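Local coordinates for FBP protein (PDB 5OEZ), which probably catalyses the magnesium-dependent hydrolysis of fructose 1,6-bisphosphate to fructose 6-phosphate and phosphate, working as a homotetramer in gluconeogenesis, at residues P287-V292 with R305-S310; L201-I206 with T259-G264; P319-S324 with D329-F334. All blocks are in the same frame, centred on the assembly; numbering follows the deposited sequence.

Contact 1 (P287-V292 with R305-S310)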
loop_
_atom_site.group_PDB
_atom_site.type_symbol
_atom_site.label_atom_id
_atom_site.label_comp_id
_atom_site.label_asym_id
_atom_site.label_seq_id
_atom_site.Cartn_x
_atom_site.Cartn_y
_atom_site.Cartn_z
ATOM N N PRO C 287 0.447 7.283 -31.659
ATOM C CA PRO C 287 0.239 7.857 -30.302
ATOM C C PRO C 287 1.473 8.557 -29.685
ATOM O O PRO C 287 1.365 9.685 -29.223
ATOM C CB PRO C 287 -0.132 6.639 -29.465
ATOM C CG PRO C 287 -0.722 5.681 -30.445
ATOM C CD PRO C 287 0.062 5.862 -31.697
ATOM N N MET C 288 2.627 7.902 -29.714
ATOM C CA MET C 288 3.863 8.530 -29.261
ATOM C C MET C 288 4.226 9.778 -30.057
ATOM O O MET C 288 4.725 10.751 -29.492
ATOM C CB MET C 288 5.032 7.536 -29.285
ATOM C CG MET C 288 5.017 6.441 -28.217
ATOM S SD MET C 288 4.762 6.903 -26.466
ATOM C CE MET C 288 5.228 8.628 -26.328
ATOM N N ALA C 289 4.014 9.746 -31.372
ATOM C CA ALA C 289 4.279 10.923 -32.194
ATOM C C ALA C 289 3.434 12.129 -31.753
ATOM O O ALA C 289 3.933 13.251 -31.727
ATOM C CB ALA C 289 4.039 10.605 -33.664
ATOM N N MET C 290 2.155 11.903 -31.450
ATOM C CA MET C 290 1.262 12.996 -31.012
ATOM C C MET C 290 1.743 13.587 -29.697
ATOM O O MET C 290 1.744 14.790 -29.522
ATOM C CB MET C 290 -0.190 12.526 -30.858
ATOM C CG MET C 290 -1.182 13.680 -30.737
ATOM S SD MET C 290 -2.864 13.131 -30.383
ATOM C CE MET C 290 -3.674 14.701 -30.057
ATOM N N ILE C 291 2.181 12.739 -28.779
ATOM C CA ILE C 291 2.709 13.221 -27.506
ATOM C C ILE C 291 3.976 14.053 -27.696
ATOM O O ILE C 291 4.061 15.163 -27.186
ATOM C CB ILE C 291 2.965 12.052 -26.549
ATOM C CG1 ILE C 291 1.621 11.443 -26.119
ATOM C CG2 ILE C 291 3.722 12.518 -25.317
ATOM C CD1 ILE C 291 1.726 9.980 -25.751
ATOM N N VAL C 292 4.926 13.527 -28.466
ATOM C CA VAL C 292 6.195 14.217 -28.739
ATOM C C VAL C 292 5.962 15.555 -29.440
ATOM O O VAL C 292 6.584 16.553 -29.081
ATOM C CB VAL C 292 7.168 13.316 -29.562
ATOM C CG1 VAL C 292 8.350 14.087 -30.134
ATOM C CG2 VAL C 292 7.665 12.169 -28.696
ATOM N N ARG C 305 6.522 13.428 -41.283
ATOM C CA ARG C 305 5.822 13.240 -40.024
ATOM C C ARG C 305 5.088 11.914 -39.984
ATOM O O ARG C 305 4.363 11.581 -40.914
ATOM C CB ARG C 305 4.805 14.377 -39.806
ATOM C CG ARG C 305 5.429 15.745 -39.544
ATOM C CD ARG C 305 4.384 16.840 -39.612
ATOM N NE ARG C 305 3.434 16.747 -38.502
ATOM C CZ ARG C 305 2.164 17.157 -38.519
ATOM N NH1 ARG C 305 1.603 17.696 -39.597
ATOM N NH2 ARG C 305 1.421 17.011 -37.433
ATOM N N ILE C 306 5.265 11.183 -38.884
ATOM C CA ILE C 306 4.499 9.967 -38.606
ATOM C C ILE C 306 2.988 10.234 -38.711
ATOM O O ILE C 306 2.254 9.429 -39.290
ATOM C CB ILE C 306 4.796 9.425 -37.179
ATOM C CG1 ILE C 306 6.254 8.962 -37.030
ATOM C CG2 ILE C 306 3.870 8.268 -36.804
ATOM C CD1 ILE C 306 6.655 7.787 -37.893
ATOM N N LEU C 307 2.538 11.355 -38.141
ATOM C CA LEU C 307 1.114 11.699 -38.100
ATOM C C LEU C 307 0.492 11.947 -39.461
ATOM O O LEU C 307 -0.719 11.775 -39.614
ATOM C CB LEU C 307 0.865 12.903 -37.188
ATOM C CG LEU C 307 1.190 12.701 -35.697
ATOM C CD1 LEU C 307 0.845 13.957 -34.911
ATOM C CD2 LEU C 307 0.470 11.493 -35.113
ATOM N N GLU C 308 1.306 12.305 -40.448
ATOM C CA GLU C 308 0.823 12.490 -41.837
ATOM C C GLU C 308 0.747 11.199 -42.677
ATOM O O GLU C 308 0.255 11.253 -43.792
ATOM C CB GLU C 308 1.677 13.522 -42.588
ATOM C CG GLU C 308 1.466 14.967 -42.149
ATOM C CD GLU C 308 2.402 15.961 -42.846
ATOM O OE1 GLU C 308 3.209 15.547 -43.710
ATOM O OE2 GLU C 308 2.340 17.171 -42.523
ATOM N N GLN C 309 1.202 10.057 -42.164
ATOM C CA GLN C 309 1.143 8.805 -42.939
ATOM C C GLN C 309 -0.277 8.268 -43.022
ATOM O O GLN C 309 -1.026 8.322 -42.045
ATOM C CB GLN C 309 2.038 7.730 -42.340
ATOM C CG GLN C 309 3.522 8.063 -42.381
ATOM C CD GLN C 309 4.369 7.034 -41.646
ATOM O OE1 GLN C 309 3.924 5.911 -41.386
ATOM N NE2 GLN C 309 5.611 7.399 -41.328
ATOM N N SER C 310 -0.636 7.745 -44.192
ATOM C CA SER C 310 -1.929 7.081 -44.381
ATOM C C SER C 310 -1.928 5.701 -43.726
ATOM O O SER C 310 -0.916 4.995 -43.756
ATOM C CB SER C 310 -2.249 6.923 -45.868
ATOM O OG SER C 310 -2.406 8.172 -46.492
#
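Ala-289, on helix 281-294, points its methyl toward the loop that follows strand 298-300, and that methyl lies 3.8 Å from CB of Ile-306. Apolar contact is the whole of the interaction between 287-292 and 305-310, with 161 Å² buried over both sides. The Ala-289 methyl fits into the notch formed by Ile-306 and Leu-307. Ile-306 places CG2 anti to its backbone N and beside the carbonyl carbon, which brings that branch to 3.9 Å from Ala-289 CB, while the longer CG1 arm leads away toward Phe-322 of strand 317-323. Leu-307 spreads its two methyls over Ala-289 and Met-290: CD2 lies 4.0 Å from the Ala-289 methyl and CD1 4.0 Å from Met-290 CA. The Met-290 chain is nearly fully extended (chi1 -166°) and carries its sulfur away from the loop, toward Ala-168 and Met-165; Met-165 also touches Leu-307.

No polar bond crosses between the segments; within 305-310, Arg-305 NH1 bonds Glu-308 OE2 at 3.1 Å in a salt bridge. The bond is bent (144° at the hydrogen) and reaches OE2 on its anti side, tilted from both planar groups. Outside both segments, Glu-293 further along the helix pairs with NH2 of the same arginine. Backbone bonds from Glu-308 N to Arg-305 O and from Gln-309 N to Ile-306 O make a short turn.

All four touching residues are buried, and the arrangement is that of a connection between two antiparallel strands folded against the helix that covers their sheet, in the C-terminal domain of a class 1 fructose-1,6-bisphosphatase.

Contact 2 (L201-I206 with T259-G264)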
loop_
_atom_site.group_PDB
_atom_site.type_symbol
_atom_site.label_atom_id
_atom_site.label_comp_id
_atom_site.label_asym_id
_atom_site.label_seq_id
_atom_site.Cartn_x
_atom_site.Cartn_y
_atom_site.Cartn_z
ATOM N N LEU C 201 -1.638 15.256 -10.612
ATOM C CA LEU C 201 -0.880 16.061 -11.551
ATOM C C LEU C 201 0.477 16.423 -10.950
ATOM O O LEU C 201 0.540 16.988 -9.856
ATOM C CB LEU C 201 -1.660 17.335 -11.905
ATOM C CG LEU C 201 -0.993 18.352 -12.833
ATOM C CD1 LEU C 201 -0.715 17.758 -14.198
ATOM C CD2 LEU C 201 -1.869 19.579 -12.966
ATOM N N THR C 202 1.553 16.107 -11.670
ATOM C CA THR C 202 2.926 16.369 -11.202
ATOM C C THR C 202 3.848 17.096 -12.198
ATOM O O THR C 202 4.789 17.752 -11.768
ATOM C CB THR C 202 3.607 15.049 -10.750
ATOM O OG1 THR C 202 3.474 14.045 -11.770
ATOM C CG2 THR C 202 2.976 14.521 -9.450
ATOM N N HIS C 203 3.615 16.946 -13.505
ATOM C CA HIS C 203 4.385 17.633 -14.558
ATOM C C HIS C 203 3.410 18.332 -15.515
ATOM O O HIS C 203 3.069 17.783 -16.571
ATOM C CB HIS C 203 5.187 16.607 -15.393
ATOM C CG HIS C 203 6.225 15.840 -14.635
ATOM N ND1 HIS C 203 7.565 16.168 -14.655
ATOM C CD2 HIS C 203 6.125 14.709 -13.893
ATOM C CE1 HIS C 203 8.240 15.294 -13.927
ATOM N NE2 HIS C 203 7.389 14.398 -13.455
ATOM N N PRO C 204 2.909 19.507 -15.151
ATOM C CA PRO C 204 2.048 20.202 -16.123
ATOM C C PRO C 204 2.878 20.790 -17.269
ATOM O O PRO C 204 3.997 21.222 -17.035
ATOM C CB PRO C 204 1.409 21.312 -15.291
ATOM C CG PRO C 204 2.420 21.585 -14.211
ATOM C CD PRO C 204 3.124 20.298 -13.920
ATOM N N HIS C 205 2.328 20.792 -18.484
ATOM C CA HIS C 205 2.946 21.439 -19.642
ATOM C C HIS C 205 4.389 20.962 -19.890
ATOM O O HIS C 205 5.332 21.747 -19.868
ATOM C CB HIS C 205 2.879 22.965 -19.496
ATOM C CG HIS C 205 1.489 23.491 -19.291
ATOM N ND1 HIS C 205 0.430 23.155 -20.114
ATOM C CD2 HIS C 205 0.988 24.340 -18.363
ATOM C CE1 HIS C 205 -0.663 23.767 -19.692
ATOM N NE2 HIS C 205 -0.351 24.493 -18.633
ATOM N N ILE C 206 4.534 19.665 -20.133
ATOM C CA ILE C 206 5.831 19.087 -20.460
ATOM C C ILE C 206 6.325 19.626 -21.806
ATOM O O ILE C 206 5.600 19.570 -22.802
ATOM C CB ILE C 206 5.773 17.552 -20.525
ATOM C CG1 ILE C 206 5.492 16.986 -19.136
ATOM C CG2 ILE C 206 7.081 16.989 -21.073
ATOM C CD1 ILE C 206 5.231 15.504 -19.097
ATOM N N THR C 259 13.258 10.638 -22.894
ATOM C CA THR C 259 13.478 11.598 -23.984
ATOM C C THR C 259 12.626 12.850 -23.797
ATOM O O THR C 259 13.125 13.959 -23.926
ATOM C CB THR C 259 13.191 10.947 -25.352
ATOM O OG1 THR C 259 14.038 9.802 -25.513
ATOM C CG2 THR C 259 13.430 11.918 -26.509
ATOM N N LEU C 260 11.342 12.669 -23.519
ATOM C CA LEU C 260 10.443 13.778 -23.242
ATOM C C LEU C 260 10.898 14.709 -22.123
ATOM O O LEU C 260 10.797 15.919 -22.256
ATOM C CB LEU C 260 9.060 13.261 -22.828
ATOM C CG LEU C 260 7.926 12.993 -23.777
ATOM C CD1 LEU C 260 6.618 13.203 -23.023
ATOM C CD2 LEU C 260 7.997 13.901 -24.963
ATOM N N LEU C 261 11.347 14.141 -21.011
ATOM C CA LEU C 261 11.714 14.943 -19.836
ATOM C C LEU C 261 13.114 15.516 -19.881
ATOM O O LEU C 261 13.332 16.641 -19.432
ATOM C CB LEU C 261 11.551 14.127 -18.560
ATOM C CG LEU C 261 10.116 13.666 -18.261
ATOM C CD1 LEU C 261 10.093 12.801 -17.006
ATOM C CD2 LEU C 261 9.163 14.844 -18.093
ATOM N N TYR C 262 14.069 14.755 -20.400
ATOM C CA TYR C 262 15.469 15.210 -20.467
ATOM C C TYR C 262 15.817 15.831 -21.806
ATOM O O TYR C 262 16.724 16.636 -21.886
ATOM C CB TYR C 262 16.413 14.034 -20.222
ATOM C CG TYR C 262 16.451 13.494 -18.802
ATOM C CD1 TYR C 262 15.541 13.906 -17.821
ATOM C CD2 TYR C 262 17.419 12.551 -18.443
ATOM C CE1 TYR C 262 15.605 13.402 -16.534
ATOM C CE2 TYR C 262 17.485 12.034 -17.169
ATOM C CZ TYR C 262 16.582 12.464 -16.209
ATOM O OH TYR C 262 16.637 11.963 -14.918
ATOM N N GLY C 263 15.088 15.472 -22.861
ATOM C CA GLY C 263 15.510 15.780 -24.227
ATOM C C GLY C 263 16.389 14.684 -24.805
ATOM O O GLY C 263 16.748 13.728 -24.110
ATOM N N GLY C 264 16.718 14.828 -26.086
ATOM C CA GLY C 264 17.527 13.858 -26.797
ATOM C C GLY C 264 16.816 13.330 -28.020
ATOM O O GLY C 264 15.897 13.964 -28.565
#
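Leu-260 and Leu-261, in the last turn of helix 252-262, receive Ile-206 from the chain that leaves strand 198-203, the outermost strand of its sheet within this chain. Leu-260 offers both backbone and side chain: its carbonyl O lies 4.0 Å from Ile-206 CG2, and its CD1 is 4.3 Å from the same methyl.

Leu-261 comes next and meets two residues with one methyl. CD2 lies 4.1 Å from Ile-206 CD1 and 4.0 Å from His-203 ND1, approaching the imidazole obliquely; the leucine and histidine side chains cross at about a right angle. With CG1 anti to its carbonyl carbon (chi1 -67°) and the chain then extended, Ile-206 reaches CD1 to Leu-261 while CG2 is left for Leu-260. Asp-127 of the second subunit also packs on Leu-261.

At Gly-263 the chain turns out of the helix with positive phi (89°), its N still bonded to Thr-259 O at 2.7 Å.

Strand 198-203 carries a classic beta bulge, Thr-202 and His-203 sharing Gly-189 as their partner on strand 187-193. The contact thus sets the bulged end of this N-terminal-domain strand, with the residues after it up to Ile-206, on the closing turn of a C-terminal-domain helix.

Contact 3 (P319-S324 with D329-F334)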
loop_
_atom_site.group_PDB
_atom_site.type_symbol
_atom_site.label_atom_id
_atom_site.label_comp_id
_atom_site.label_asym_id
_atom_site.label_seq_id
_atom_site.Cartn_x
_atom_site.Cartn_y
_atom_site.Cartn_z
ATOM N N PRO C 319 9.678 2.850 -39.291
ATOM C CA PRO C 319 10.764 3.312 -38.426
ATOM C C PRO C 319 10.407 4.638 -37.778
ATOM O O PRO C 319 9.456 5.298 -38.197
ATOM C CB PRO C 319 11.931 3.511 -39.401
ATOM C CG PRO C 319 11.271 3.887 -40.672
ATOM C CD PRO C 319 9.961 3.140 -40.715
ATOM N N VAL C 320 11.143 5.021 -36.734
ATOM C CA VAL C 320 10.868 6.272 -36.016
ATOM C C VAL C 320 12.169 6.966 -35.622
ATOM O O VAL C 320 13.139 6.312 -35.232
ATOM C CB VAL C 320 9.985 6.068 -34.725
ATOM C CG1 VAL C 320 8.644 5.418 -35.062
ATOM C CG2 VAL C 320 10.713 5.246 -33.669
ATOM N N TYR C 321 12.133 8.294 -35.694
ATOM C CA TYR C 321 13.153 9.181 -35.177
ATOM C C TYR C 321 12.408 10.276 -34.404
ATOM O O TYR C 321 11.782 11.158 -35.000
ATOM C CB TYR C 321 13.982 9.755 -36.334
ATOM C CG TYR C 321 14.380 8.705 -37.343
ATOM C CD1 TYR C 321 13.562 8.436 -38.432
ATOM C CD2 TYR C 321 15.535 7.940 -37.184
ATOM C CE1 TYR C 321 13.891 7.459 -39.344
ATOM C CE2 TYR C 321 15.874 6.957 -38.098
ATOM C CZ TYR C 321 15.060 6.731 -39.185
ATOM O OH TYR C 321 15.353 5.758 -40.112
ATOM N N PHE C 322 12.462 10.186 -33.077
ATOM C CA PHE C 322 11.674 11.028 -32.160
ATOM C C PHE C 322 12.577 11.824 -31.230
ATOM O O PHE C 322 13.517 11.277 -30.672
ATOM C CB PHE C 322 10.811 10.165 -31.215
ATOM C CG PHE C 322 9.605 9.510 -31.843
ATOM C CD1 PHE C 322 9.209 9.739 -33.153
ATOM C CD2 PHE C 322 8.834 8.663 -31.077
ATOM C CE1 PHE C 322 8.084 9.111 -33.673
ATOM C CE2 PHE C 322 7.698 8.047 -31.582
ATOM C CZ PHE C 322 7.320 8.269 -32.881
ATOM N N GLY C 323 12.232 13.082 -30.988
ATOM C CA GLY C 323 12.735 13.782 -29.816
ATOM C C GLY C 323 12.875 15.270 -29.990
ATOM O O GLY C 323 12.064 15.920 -30.674
ATOM N N SER C 324 13.917 15.797 -29.339
ATOM C CA SER C 324 14.281 17.198 -29.413
ATOM C C SER C 324 14.382 17.610 -30.875
ATOM O O SER C 324 14.961 16.891 -31.699
ATOM C CB SER C 324 15.618 17.413 -28.709
ATOM O OG SER C 324 15.532 17.104 -27.327
ATOM N N ASP C 329 16.497 17.096 -36.451
ATOM C CA ASP C 329 17.000 17.818 -37.664
ATOM C C ASP C 329 18.422 17.385 -38.054
ATOM O O ASP C 329 18.691 17.201 -39.223
ATOM C CB ASP C 329 16.993 19.346 -37.490
ATOM C CG ASP C 329 15.577 19.945 -37.409
ATOM O OD1 ASP C 329 14.596 19.282 -37.809
ATOM O OD2 ASP C 329 15.446 21.084 -36.903
ATOM N N LEU C 330 19.307 17.196 -37.068
ATOM C CA LEU C 330 20.674 16.762 -37.341
ATOM C C LEU C 330 20.672 15.357 -37.947
ATOM O O LEU C 330 21.383 15.104 -38.903
ATOM C CB LEU C 330 21.534 16.803 -36.069
ATOM C CG LEU C 330 22.986 16.316 -36.183
ATOM C CD1 LEU C 330 23.768 17.255 -37.068
ATOM C CD2 LEU C 330 23.659 16.187 -34.822
ATOM N N CYS C 331 19.841 14.479 -37.391
ATOM C CA CYS C 331 19.659 13.120 -37.889
ATOM C C CYS C 331 19.157 13.115 -39.333
ATOM O O CYS C 331 19.703 12.434 -40.184
ATOM C CB CYS C 331 18.678 12.365 -36.979
ATOM S SG CYS C 331 18.341 10.645 -37.396
ATOM N N MET C 332 18.135 13.913 -39.615
ATOM C CA MET C 332 17.595 14.001 -40.967
ATOM C C MET C 332 18.569 14.619 -41.963
ATOM O O MET C 332 18.470 14.354 -43.162
ATOM C CB MET C 332 16.255 14.756 -40.975
ATOM C CG MET C 332 15.100 13.982 -40.350
ATOM S SD MET C 332 14.831 12.313 -41.020
ATOM C CE MET C 332 15.564 11.277 -39.752
ATOM N N ALA C 333 19.493 15.450 -41.484
ATOM C CA ALA C 333 20.494 16.062 -42.356
ATOM C C ALA C 333 21.432 15.021 -42.948
ATOM O O ALA C 333 21.882 15.182 -44.076
ATOM C CB ALA C 333 21.279 17.129 -41.611
ATOM N N PHE C 334 21.751 13.982 -42.184
ATOM C CA PHE C 334 22.532 12.871 -42.724
ATOM C C PHE C 334 21.740 12.083 -43.785
ATOM O O PHE C 334 22.299 11.671 -44.788
ATOM C CB PHE C 334 23.029 11.939 -41.612
ATOM C CG PHE C 334 24.206 12.475 -40.857
ATOM C CD1 PHE C 334 24.035 13.311 -39.750
ATOM C CD2 PHE C 334 25.504 12.162 -41.265
ATOM C CE1 PHE C 334 25.133 13.817 -39.052
ATOM C CE2 PHE C 334 26.593 12.673 -40.591
ATOM C CZ PHE C 334 26.408 13.498 -39.473
#
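Tyr-321 projects from strand 317-323 onto helix 325-338, so the contact is a strand and the helix directly after it, joined through one aromatic side chain in the C-terminal domain of the fructose-1,6-bisphosphatase fold. The tight part is that ring, met by two sulfur-bearing side chains. Met-332 lays its terminal methyl over one face of the phenol in a CH-pi contact, CE standing 4.0 Å from the ring centroid and 23° off the normal, displaced toward the rim on the CG and CD1 side. Bends at chi2 (-53°) and chi3 bring the methyl back toward the strand, although the side chain starts out along the helix flank. Cys-331, one residue earlier, comes in obliquely, with SG 4.8 Å from the centroid of the Tyr-321 ring.

The looser side is that of Met-332, which is partly exposed; its SD makes a longer, oblique Met-aromatic contact at 5.4 Å from the Tyr-321 centroid. The tyrosine and cysteine are buried, with Phe-229 of helix 227-238 against Tyr-321 and Trp-228 and Tyr-232 against Cys-331. Elsewhere in the fold, Asp-329 forms a salt bridge with Lys-298, and Ser-324 OG bonds to Pro-209 O and Gly-264 N. No hydrogen bond joins the segments, and the sulfur of Cys-331 makes its nearest approach at CD2 of Tyr-321, 3.9 Å away.

Overall arrangement
From the N terminus, contact 2 comes first: it closes a loop of 52 residues between 201-206 and 259-264, joining the outermost strand of the N-terminal sheet, as counted within this chain, to a helix of the C-terminal domain. Contact 1 follows, closing 12 residues from helix 281-294 through strand 298-300, and contact 3 closes the short step from the last strand to the last helix. The three are in series, none enclosing or crossing another, yet they touch in space. Leu-260 packs on Ile-291 and Val-292, linking contacts 2 and 1; Met-288 CB meets the Phe-322 ring, linking 1 and 3; and Gly-264 O lies 2.8 Å from Ser-324 N, a probable hydrogen bond between 2 and 3.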